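EDD domain protein, DegV family (Ruminococcus gnavus, PDB 3JR7) is a DegV-family protein of unknown function that probably binds lipids. Local coordinates at residues E90-D95 with I99-L104; L117-Y122 with K129-F134. All blocks are in the same frame, centred on the assembly; numbering follows the deposited sequence.

Contact 1: E90-D95 with I99-L104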
loop_
_atom_site.group_PDB
_atom_site.type_symbol
_atom_site.label_atom_id
_atom_site.label_comp_id
_atom_site.label_asym_id
_atom_site.label_seq_id
_atom_site.Cartn_x
_atom_site.Cartn_y
_atom_site.Cartn_z
ATOM N N GLU A 90 12.820 -7.672 -15.525
ATOM C CA GLU A 90 12.532 -6.994 -16.780
ATOM C C GLU A 90 12.201 -5.510 -16.566
ATOM O O GLU A 90 12.578 -4.667 -17.378
ATOM C CB GLU A 90 11.388 -7.709 -17.522
ATOM C CG GLU A 90 11.775 -9.127 -17.996
ATOM C CD GLU A 90 10.580 -10.031 -18.388
ATOM O OE1 GLU A 90 9.434 -9.522 -18.483
ATOM O OE2 GLU A 90 10.805 -11.259 -18.595
ATOM N N SER A 91 11.525 -5.177 -15.467
ATOM C CA SER A 91 11.221 -3.773 -15.167
ATOM C C SER A 91 12.473 -2.972 -14.807
ATOM O O SER A 91 12.497 -1.753 -14.953
ATOM C CB SER A 91 10.188 -3.653 -14.049
ATOM O OG SER A 91 10.768 -3.906 -12.743
ATOM N N TYR A 92 13.502 -3.643 -14.315
ATOM C CA TYR A 92 14.749 -2.955 -13.958
ATOM C C TYR A 92 15.559 -2.633 -15.219
ATOM O O TYR A 92 16.320 -1.668 -15.285
ATOM C CB TYR A 92 15.595 -3.807 -12.998
ATOM C CG TYR A 92 14.935 -4.287 -11.731
ATOM C CD1 TYR A 92 13.765 -3.689 -11.233
ATOM C CD2 TYR A 92 15.480 -5.348 -11.009
ATOM C CE1 TYR A 92 13.161 -4.145 -10.050
ATOM C CE2 TYR A 92 14.911 -5.789 -9.850
ATOM C CZ TYR A 92 13.732 -5.191 -9.366
ATOM O OH TYR A 92 13.174 -5.643 -8.185
ATOM N N HIS A 93 15.424 -3.468 -16.232
ATOM C CA HIS A 93 16.220 -3.311 -17.458
ATOM C C HIS A 93 15.598 -2.223 -18.342
ATOM O O HIS A 93 14.558 -2.439 -19.002
ATOM C CB HIS A 93 16.242 -4.666 -18.160
ATOM C CG HIS A 93 17.055 -4.701 -19.417
ATOM N ND1 HIS A 93 18.394 -4.380 -19.447
ATOM C CD2 HIS A 93 16.734 -5.099 -20.667
ATOM C CE1 HIS A 93 18.850 -4.524 -20.676
ATOM N NE2 HIS A 93 17.866 -4.973 -21.428
ATOM N N CYS A 94 16.223 -1.043 -18.327
ATOM C CA CYS A 94 15.741 0.142 -19.046
ATOM C C CYS A 94 16.818 1.222 -18.996
ATOM O O CYS A 94 17.863 1.037 -18.409
ATOM C CB CYS A 94 14.454 0.684 -18.427
ATOM S SG CYS A 94 14.683 1.255 -16.698
ATOM N N ASP A 95 16.546 2.372 -19.591
ATOM C CA ASP A 95 17.527 3.435 -19.724
ATOM C C ASP A 95 17.747 4.268 -18.455
ATOM O O ASP A 95 18.660 5.099 -18.434
ATOM C CB ASP A 95 17.093 4.407 -20.867
ATOM C CG ASP A 95 17.322 3.834 -22.238
ATOM O OD1 ASP A 95 18.013 2.801 -22.387
ATOM O OD2 ASP A 95 16.811 4.430 -23.196
ATOM N N ILE A 99 17.139 2.775 -10.146
ATOM C CA ILE A 99 15.894 2.043 -9.996
ATOM C C ILE A 99 15.509 1.902 -8.521
ATOM O O ILE A 99 16.282 1.386 -7.707
ATOM C CB ILE A 99 15.986 0.651 -10.597
ATOM C CG1 ILE A 99 16.472 0.752 -12.060
ATOM C CG2 ILE A 99 14.597 -0.072 -10.475
ATOM C CD1 ILE A 99 15.471 1.447 -13.037
ATOM N N TYR A 100 14.305 2.358 -8.190
ATOM C CA TYR A 100 13.780 2.287 -6.817
ATOM C C TYR A 100 12.557 1.412 -6.881
ATOM O O TYR A 100 11.697 1.644 -7.702
ATOM C CB TYR A 100 13.381 3.685 -6.324
ATOM C CG TYR A 100 14.488 4.695 -6.334
ATOM C CD1 TYR A 100 15.462 4.693 -5.336
ATOM C CD2 TYR A 100 14.550 5.678 -7.316
ATOM C CE1 TYR A 100 16.496 5.604 -5.350
ATOM C CE2 TYR A 100 15.580 6.641 -7.320
ATOM C CZ TYR A 100 16.552 6.582 -6.328
ATOM O OH TYR A 100 17.557 7.493 -6.296
ATOM N N VAL A 101 12.463 0.404 -6.038
ATOM C CA VAL A 101 11.336 -0.531 -6.064
ATOM C C VAL A 101 10.604 -0.429 -4.724
ATOM O O VAL A 101 11.248 -0.430 -3.652
ATOM C CB VAL A 101 11.823 -1.974 -6.323
ATOM C CG1 VAL A 101 10.631 -2.930 -6.663
ATOM C CG2 VAL A 101 12.874 -2.007 -7.440
ATOM N N VAL A 102 9.285 -0.321 -4.759
ATOM C CA VAL A 102 8.485 -0.212 -3.532
ATOM C C VAL A 102 7.486 -1.338 -3.498
ATOM O O VAL A 102 6.744 -1.508 -4.460
ATOM C CB VAL A 102 7.722 1.103 -3.482
ATOM C CG1 VAL A 102 6.892 1.177 -2.123
ATOM C CG2 VAL A 102 8.702 2.282 -3.613
ATOM N N THR A 103 7.516 -2.142 -2.443
ATOM C CA THR A 103 6.692 -3.326 -2.332
ATOM C C THR A 103 5.864 -3.344 -1.084
ATOM O O THR A 103 6.152 -2.652 -0.102
ATOM C CB THR A 103 7.520 -4.660 -2.344
ATOM O OG1 THR A 103 8.210 -4.842 -1.103
ATOM C CG2 THR A 103 8.508 -4.702 -3.527
ATOM N N LEU A 104 4.815 -4.151 -1.140
ATOM C CA LEU A 104 4.112 -4.642 0.039
ATOM C C LEU A 104 5.076 -5.084 1.142
ATOM O O LEU A 104 6.154 -5.600 0.864
ATOM C CB LEU A 104 3.266 -5.865 -0.359
ATOM C CG LEU A 104 1.896 -5.646 -0.987
ATOM C CD1 LEU A 104 1.550 -6.867 -1.877
ATOM C CD2 LEU A 104 0.859 -5.387 0.084
#
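Tyr92, in the last turn of helix 85-92, sets its ring across the side chains of Ile99 and Val101 on strand 98-103, and apolar packing carries the whole contact. The CD1-CE1 flank and the hydroxyl do the touching: Tyr92 CD1 meets Ile99 CG2 at 3.8 Å, and further out Tyr92 CE1 meets Val101 CG2 at 3.4 Å. Both methyls approach the ring obliquely. The Val101 side chain runs at about a right angle to the tyrosine, and its CG2 also lies 3.7 Å from Tyr92 OH, so one methyl follows the ring out to its hydroxyl. The other methyl is near as well, with Val101 CG1 4.0 Å from Tyr92 OH. With CG anti to the carbonyl carbon (chi1 -54°), the Tyr92 side chain leans from the helix end over the strand.

A second apolar touch lies beyond the helix end, where Cys94 SG rests 3.7 Å from Ile99 CD1. The thiol lies between its own backbone N and carbonyl carbon (chi1 63°), while Ile99 divides its branches, CG2 going to the tyrosine and CD1 to the cysteine. The segments are joined by a short connection from helix 85-92 into strand 98-103, which in the sheet of this alpha/beta domain runs parallel to both 22-27 and 130-135. Ile25 on strand 22-27 also touches Tyr92 and Ile99.

The polar atoms find partners elsewhere in the fold: Tyr92 OH is hydrogen-bonded to Ala115 O of helix 111-126, and the backbone oxygens of Tyr92 and Cys94 both accept hydrogen bonds from Lys129 NZ.

Contact 2: L117-Y122 with K129-F134. With PO4 (phosphate ion), chain D.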
loop_
_atom_site.group_PDB
_atom_site.type_symbol
_atom_site.label_atom_id
_atom_site.label_comp_id
_atom_site.label_asym_id
_atom_site.label_seq_id
_atom_site.Cartn_x
_atom_site.Cartn_y
_atom_site.Cartn_z
ATOM N N LEU A 117 15.168 -10.936 -5.463
ATOM C CA LEU A 117 15.680 -12.000 -6.314
ATOM C C LEU A 117 15.772 -11.470 -7.761
ATOM O O LEU A 117 16.718 -11.784 -8.495
ATOM C CB LEU A 117 14.745 -13.231 -6.194
ATOM C CG LEU A 117 15.220 -14.564 -6.670
ATOM C CD1 LEU A 117 16.564 -14.917 -5.948
ATOM C CD2 LEU A 117 14.106 -15.608 -6.359
ATOM N N GLY A 118 14.797 -10.666 -8.180
ATOM C CA GLY A 118 14.854 -10.046 -9.484
ATOM C C GLY A 118 16.122 -9.216 -9.683
ATOM O O GLY A 118 16.690 -9.174 -10.782
ATOM N N LYS A 119 16.556 -8.548 -8.626
ATOM C CA LYS A 119 17.804 -7.794 -8.668
ATOM C C LYS A 119 19.020 -8.740 -8.811
ATOM O O LYS A 119 19.966 -8.458 -9.566
ATOM C CB LYS A 119 17.927 -6.896 -7.425
ATOM C CG LYS A 119 19.268 -6.270 -7.285
ATOM C CD LYS A 119 19.356 -5.403 -6.059
ATOM C CE LYS A 119 20.785 -4.853 -5.938
ATOM N NZ LYS A 119 20.911 -3.763 -4.965
ATOM N N ASN A 120 18.978 -9.887 -8.137
ATOM C CA ASN A 120 20.076 -10.857 -8.264
ATOM C C ASN A 120 20.162 -11.380 -9.699
ATOM O O ASN A 120 21.247 -11.427 -10.290
ATOM C CB ASN A 120 19.920 -11.964 -7.231
ATOM C CG ASN A 120 20.115 -11.437 -5.819
ATOM O OD1 ASN A 120 20.775 -10.431 -5.629
ATOM N ND2 ASN A 120 19.513 -12.070 -4.844
ATOM N N LEU A 121 19.012 -11.705 -10.277
ATOM C CA LEU A 121 18.941 -12.169 -11.656
ATOM C C LEU A 121 19.431 -11.069 -12.590
ATOM O O LEU A 121 20.224 -11.331 -13.516
ATOM C CB LEU A 121 17.509 -12.605 -12.020
ATOM C CG LEU A 121 16.955 -13.796 -11.211
ATOM C CD1 LEU A 121 15.494 -14.052 -11.636
ATOM C CD2 LEU A 121 17.869 -15.048 -11.388
ATOM N N TYR A 122 18.972 -9.842 -12.364
ATOM C CA TYR A 122 19.457 -8.690 -13.183
ATOM C C TYR A 122 20.978 -8.648 -13.255
ATOM O O TYR A 122 21.568 -8.468 -14.330
ATOM C CB TYR A 122 18.937 -7.316 -12.656
ATOM C CG TYR A 122 19.368 -6.197 -13.556
ATOM C CD1 TYR A 122 18.594 -5.814 -14.639
ATOM C CD2 TYR A 122 20.592 -5.597 -13.392
ATOM C CE1 TYR A 122 19.029 -4.831 -15.516
ATOM C CE2 TYR A 122 21.034 -4.599 -14.282
ATOM C CZ TYR A 122 20.248 -4.246 -15.323
ATOM O OH TYR A 122 20.701 -3.306 -16.206
ATOM N N LYS A 129 23.893 -2.491 -11.280
ATOM C CA LYS A 129 23.074 -1.303 -11.519
ATOM C C LYS A 129 22.629 -0.809 -10.167
ATOM O O LYS A 129 22.549 -1.592 -9.219
ATOM C CB LYS A 129 21.874 -1.632 -12.421
ATOM C CG LYS A 129 21.106 -0.407 -12.916
ATOM C CD LYS A 129 19.947 -0.737 -13.890
ATOM C CE LYS A 129 19.559 0.512 -14.634
ATOM N NZ LYS A 129 18.305 0.417 -15.346
ATOM N N GLN A 130 22.343 0.498 -10.072
ATOM C CA GLN A 130 21.817 1.053 -8.850
ATOM C C GLN A 130 20.341 0.696 -8.787
ATOM O O GLN A 130 19.508 1.363 -9.383
ATOM C CB GLN A 130 22.043 2.567 -8.789
ATOM C CG GLN A 130 23.527 2.967 -8.490
ATOM C CD GLN A 130 23.814 4.431 -8.848
ATOM O OE1 GLN A 130 23.449 4.894 -9.902
ATOM N NE2 GLN A 130 24.439 5.146 -7.956
ATOM N N ILE A 131 20.049 -0.377 -8.055
ATOM C CA ILE A 131 18.707 -0.850 -7.810
ATOM C C ILE A 131 18.523 -1.041 -6.299
ATOM O O ILE A 131 19.315 -1.726 -5.640
ATOM C CB ILE A 131 18.469 -2.214 -8.467
ATOM C CG1 ILE A 131 18.749 -2.149 -9.970
ATOM C CG2 ILE A 131 17.012 -2.673 -8.222
ATOM C CD1 ILE A 131 18.898 -3.535 -10.631
ATOM N N HIS A 132 17.489 -0.435 -5.748
ATOM C CA HIS A 132 17.172 -0.606 -4.340
ATOM C C HIS A 132 15.722 -0.976 -4.169
ATOM O O HIS A 132 14.827 -0.301 -4.702
ATOM C CB HIS A 132 17.494 0.643 -3.504
ATOM C CG HIS A 132 17.297 0.415 -2.043
ATOM N ND1 HIS A 132 18.259 -0.175 -1.258
ATOM C CD2 HIS A 132 16.200 0.554 -1.254
ATOM C CE1 HIS A 132 17.788 -0.318 -0.027
ATOM N NE2 HIS A 132 16.539 0.114 -0.003
ATOM N N VAL A 133 15.478 -2.050 -3.412
ATOM C CA VAL A 133 14.133 -2.507 -3.102
ATOM C C VAL A 133 13.734 -2.017 -1.661
ATOM O O VAL A 133 14.406 -2.380 -0.675
ATOM C CB VAL A 133 14.026 -4.031 -3.176
ATOM C CG1 VAL A 133 12.597 -4.460 -2.876
ATOM C CG2 VAL A 133 14.447 -4.538 -4.573
ATOM N N PHE A 134 12.679 -1.205 -1.560
ATOM C CA PHE A 134 12.159 -0.729 -0.273
ATOM C C PHE A 134 11.018 -1.680 0.171
ATOM O O PHE A 134 10.024 -1.866 -0.523
ATOM C CB PHE A 134 11.611 0.698 -0.364
ATOM C CG PHE A 134 12.609 1.740 -0.734
ATOM C CD1 PHE A 134 13.483 2.253 0.213
ATOM C CD2 PHE A 134 12.642 2.250 -2.019
ATOM C CE1 PHE A 134 14.427 3.224 -0.138
ATOM C CE2 PHE A 134 13.551 3.212 -2.380
ATOM C CZ PHE A 134 14.451 3.706 -1.451
HETATM P P PO4 D . 24.651 8.797 -7.763
HETATM O O1 PO4 D . 24.185 8.115 -9.067
HETATM O O2 PO4 D . 23.438 9.323 -7.053
HETATM O O3 PO4 D . 25.300 7.803 -6.844
HETATM O O4 PO4 D . 25.685 9.892 -7.975
HETATM O O HOH W 1 22.423 -1.351 -6.279
#
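A helix-on-strand contact within a beta-alpha-beta crossover, this one sets helix 111-126 against strand 130-135, the strand that follows it; strand 98-103 is the unit's other strand. Lys119, Tyr122, Lys129 and Ile131 carry it. Lys119 reaches across fully extended, CG anti to its backbone N (chi1 170°), and slides past Ile131 in the opposite direction, its CD lying by Ile131 CB and CG2. Its NZ donates to Ile131 O at 2.7 Å, within the carbonyl plane and at a C=O...N angle of 160°. A water 3.1 Å from Lys119 NZ accepts from both this amine and Ile131 N, adding a second link to the same residue.

Tyr122 meets the end of the same isoleucine side chain. Ile131 CD1 makes an off-centre CH-pi contact, 4.3 Å from the ring centroid and 29° off its normal. Farther along the ring, Tyr122 CE2 lies 3.6 Å from Lys129 CB, and Tyr122 OH is 3.5 Å from Lys129 CD. The lysine's amine continues to the backbone oxygen of Ala96. Gln130 leaves the strand on the side away from the helix, and its NE2 donates to phosphate O1 at 3.2 Å; the ion probably comes from the crystallisation liquor.

Both lysines thus lend their methylene chains to the packing while their amines bind backbone carbonyls, and the positive charge of Lys119 would probably polarise the Ile131 peptide.

How the contacts relate
The two contacts follow in series along the chain, contact 1 closing before contact 2 opens, with their centres 7 Å apart. Strand 98-103 of contact 1 leads into helix 111-126 of contact 2, and that helix returns the chain to strand 130-135, parallel to 98-103 and its neighbour in the sheet. Backbone pairing joins them directly: Val101 N lies 2.8 Å from His132 O, a probable hydrogen bond. The helices meet too, Tyr92 CE2 packing 3.4 Å from Lys119 N. Helices 85-92 and 111-126 thus touch each other while packing on neighbouring strands of one sheet in this DegV-family protein.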